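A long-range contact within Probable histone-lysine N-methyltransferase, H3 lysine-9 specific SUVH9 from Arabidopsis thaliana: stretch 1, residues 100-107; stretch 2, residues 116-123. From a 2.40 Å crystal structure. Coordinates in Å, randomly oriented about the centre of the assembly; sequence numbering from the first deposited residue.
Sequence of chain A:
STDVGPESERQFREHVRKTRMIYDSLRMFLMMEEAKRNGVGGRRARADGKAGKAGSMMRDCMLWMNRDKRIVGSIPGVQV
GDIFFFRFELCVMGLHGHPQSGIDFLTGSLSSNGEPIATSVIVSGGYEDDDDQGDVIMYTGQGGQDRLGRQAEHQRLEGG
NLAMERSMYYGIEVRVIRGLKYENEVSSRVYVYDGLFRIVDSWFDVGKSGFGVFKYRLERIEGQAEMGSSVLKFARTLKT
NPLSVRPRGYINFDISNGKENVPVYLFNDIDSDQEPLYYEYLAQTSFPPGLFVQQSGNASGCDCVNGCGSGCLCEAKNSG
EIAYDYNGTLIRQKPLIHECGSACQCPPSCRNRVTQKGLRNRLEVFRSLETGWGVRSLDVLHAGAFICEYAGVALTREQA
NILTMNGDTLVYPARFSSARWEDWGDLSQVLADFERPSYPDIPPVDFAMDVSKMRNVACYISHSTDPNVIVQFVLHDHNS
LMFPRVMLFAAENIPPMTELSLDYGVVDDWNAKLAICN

Stretch 1 (100-107) QSGIDFLT
Stretch 2 116-123: PIATSVIV

Two antiparallel strands, Ile103-Leu106 and Ile117-Val123, pair with their N-to-C directions 133° apart, and all of the hydrogen bonds between them are backbone to backbone. Ile103 faces Val121, Asp104 faces Ser120, Phe105 faces Ala118 and Leu106 faces Ile117; the register slips by one between Asp104 and Phe105, making a beta bulge that takes in Thr119.

At the Leu106 end the ladder is regular. Leu106 N donates to Ile117 O (2.9 Å), and Ile117 N returns a bond to Leu106 O (3.2 Å). Pro116 has no amide hydrogen to offer, but its CA lies 3.3 Å from Leu106 O in a CA-H...O contact. At the centre, Asp104 N donates almost linearly (174°) to Ser120 O at 2.8 Å. The bulge brings two amides to one acceptor: Thr119 N reaches Asp104 O at 2.9 Å, and Ser120 N reaches Asp104 O weakly at 3.4 Å. Thr119, at phi/psi -117/-14, departs from the extended conformation at the bulge. Beyond, Ile122 N donates to Gly102 O (2.9 Å), which also receives Val121 CA at 3.2 Å. Gly102, at -72/-44, lies just before the strand.

Side chains alternate between faces except at the bulge, where Thr119 (p) points sideways. Ile103 (m, t) shares one with Val121 (m), Phe105 and Ala118; Ile103 CG2 packs 3.9 Å from Ala118 CB, a small methyl suited to the close 4.0 Å CA-CA approach of Phe105 and Ala118. Phe105 takes chi1 p and chi2 93°, its ring end leading away, though CD1 remains 4.2 Å from Pro116 CB. Asp104 (t), Ser120 (t), Leu106 (t, p) and Ile117 (p, t) occupy the other face. Asp104 OD1 accepts a weak bond from Phe105 N (2.9 Å, 119°) and is also hydrogen-bonded just outside the two stretches, while Asp104 OD2 and Ser120 OG find hydrogen-bond partners elsewhere in the structure, so these buried polar groups are satisfied.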

# COMPACT_ATOMS: atom_id res chain seq x y z
N GLN A 100 -3.65 -15.19 -16.45
CA GLN A 100 -4.97 -15.17 -17.07
C GLN A 100 -5.78 -16.43 -16.80
O GLN A 100 -6.89 -16.58 -17.31
CB GLN A 100 -4.86 -14.98 -18.58
CG GLN A 100 -4.33 -13.63 -19.03
CD GLN A 100 -4.36 -13.49 -20.53
OE1 GLN A 100 -3.32 -13.39 -21.18
NE2 GLN A 100 -5.57 -13.50 -21.10
N SER A 101 -5.23 -17.33 -16.00
CA SER A 101 -5.90 -18.59 -15.70
C SER A 101 -6.22 -18.66 -14.22
O SER A 101 -5.49 -18.13 -13.38
CB SER A 101 -5.03 -19.78 -16.10
OG SER A 101 -4.61 -19.68 -17.44
N GLY A 102 -7.32 -19.33 -13.89
CA GLY A 102 -7.71 -19.50 -12.50
C GLY A 102 -6.81 -20.48 -11.78
O GLY A 102 -6.39 -20.23 -10.65
N ILE A 103 -6.50 -21.59 -12.43
CA ILE A 103 -5.70 -22.64 -11.80
C ILE A 103 -4.24 -22.59 -12.22
O ILE A 103 -3.92 -22.60 -13.41
CB ILE A 103 -6.24 -24.04 -12.16
CG1 ILE A 103 -7.73 -24.14 -11.82
CG2 ILE A 103 -5.44 -25.12 -11.45
CD1 ILE A 103 -8.45 -25.22 -12.59
N ASP A 104 -3.35 -22.52 -11.23
CA ASP A 104 -1.94 -22.74 -11.48
C ASP A 104 -1.55 -24.12 -10.93
O ASP A 104 -2.06 -24.54 -9.89
CB ASP A 104 -1.09 -21.64 -10.85
CG ASP A 104 0.36 -21.70 -11.29
OD1 ASP A 104 0.64 -22.36 -12.31
OD2 ASP A 104 1.22 -21.08 -10.62
N PHE A 105 -0.66 -24.81 -11.63
CA PHE A 105 -0.30 -26.17 -11.22
C PHE A 105 1.14 -26.57 -11.52
O PHE A 105 1.82 -25.96 -12.35
CB PHE A 105 -1.27 -27.19 -11.82
CG PHE A 105 -1.34 -27.15 -13.32
CD1 PHE A 105 -0.54 -27.98 -14.08
CD2 PHE A 105 -2.21 -26.29 -13.96
CE1 PHE A 105 -0.60 -27.95 -15.46
CE2 PHE A 105 -2.28 -26.26 -15.35
CZ PHE A 105 -1.47 -27.09 -16.09
N LEU A 106 1.65 -27.55 -10.81
CA LEU A 106 3.03 -27.97 -10.96
C LEU A 106 3.09 -29.39 -11.49
O LEU A 106 2.58 -30.28 -10.90
CB LEU A 106 3.64 -27.87 -9.56
CG LEU A 106 4.99 -28.42 -9.22
CD1 LEU A 106 6.02 -27.58 -9.90
CD2 LEU A 106 5.19 -28.44 -7.75
N THR A 107 3.70 -29.62 -12.61
CA THR A 107 3.76 -30.99 -13.12
C THR A 107 4.61 -31.98 -12.37
O THR A 107 4.37 -33.16 -12.46
CB THR A 107 4.19 -31.08 -14.56
OG1 THR A 107 5.46 -30.45 -14.67
CG2 THR A 107 3.20 -30.42 -15.42
N PRO A 116 0.63 -34.02 -12.15
CA PRO A 116 0.40 -32.59 -11.94
C PRO A 116 -0.56 -32.34 -10.78
O PRO A 116 -1.57 -33.03 -10.66
CB PRO A 116 -0.21 -32.13 -13.26
CG PRO A 116 -0.77 -33.37 -13.88
CD PRO A 116 0.17 -34.46 -13.48
N ILE A 117 -0.23 -31.37 -9.94
CA ILE A 117 -1.07 -30.99 -8.82
C ILE A 117 -1.26 -29.48 -8.77
O ILE A 117 -0.33 -28.72 -8.99
CB ILE A 117 -0.48 -31.48 -7.48
CG1 ILE A 117 1.01 -31.15 -7.39
CG2 ILE A 117 -0.69 -32.98 -7.33
CD1 ILE A 117 1.62 -31.43 -6.03
N ALA A 118 -2.49 -29.05 -8.51
CA ALA A 118 -2.81 -27.63 -8.45
C ALA A 118 -2.21 -27.03 -7.19
O ALA A 118 -2.33 -27.60 -6.11
CB ALA A 118 -4.30 -27.43 -8.48
N THR A 119 -1.56 -25.87 -7.32
CA THR A 119 -0.92 -25.25 -6.17
C THR A 119 -1.53 -23.90 -5.81
O THR A 119 -1.27 -23.36 -4.72
CB THR A 119 0.59 -25.05 -6.40
OG1 THR A 119 0.79 -24.22 -7.55
CG2 THR A 119 1.28 -26.39 -6.61
N SER A 120 -2.33 -23.35 -6.71
CA SER A 120 -2.88 -22.02 -6.49
C SER A 120 -4.10 -21.75 -7.35
O SER A 120 -4.14 -22.10 -8.54
CB SER A 120 -1.80 -20.97 -6.78
OG SER A 120 -2.11 -19.75 -6.12
N VAL A 121 -5.11 -21.12 -6.75
CA VAL A 121 -6.30 -20.72 -7.49
C VAL A 121 -6.63 -19.25 -7.29
O VAL A 121 -6.36 -18.67 -6.24
CB VAL A 121 -7.53 -21.57 -7.10
CG1 VAL A 121 -7.36 -23.01 -7.56
CG2 VAL A 121 -7.77 -21.51 -5.61
N ILE A 122 -7.20 -18.64 -8.32
CA ILE A 122 -7.70 -17.28 -8.24
C ILE A 122 -9.21 -17.35 -8.10
O ILE A 122 -9.89 -17.93 -8.94
CB ILE A 122 -7.37 -16.47 -9.50
CG1 ILE A 122 -5.89 -16.58 -9.84
CG2 ILE A 122 -7.76 -15.02 -9.31
CD1 ILE A 122 -4.99 -15.82 -8.89
N VAL A 123 -9.74 -16.75 -7.04
CA VAL A 123 -11.18 -16.77 -6.81
C VAL A 123 -11.77 -15.37 -6.87
O VAL A 123 -11.33 -14.47 -6.16
CB VAL A 123 -11.52 -17.39 -5.45
CG1 VAL A 123 -13.03 -17.39 -5.23
CG2 VAL A 123 -10.95 -18.79 -5.34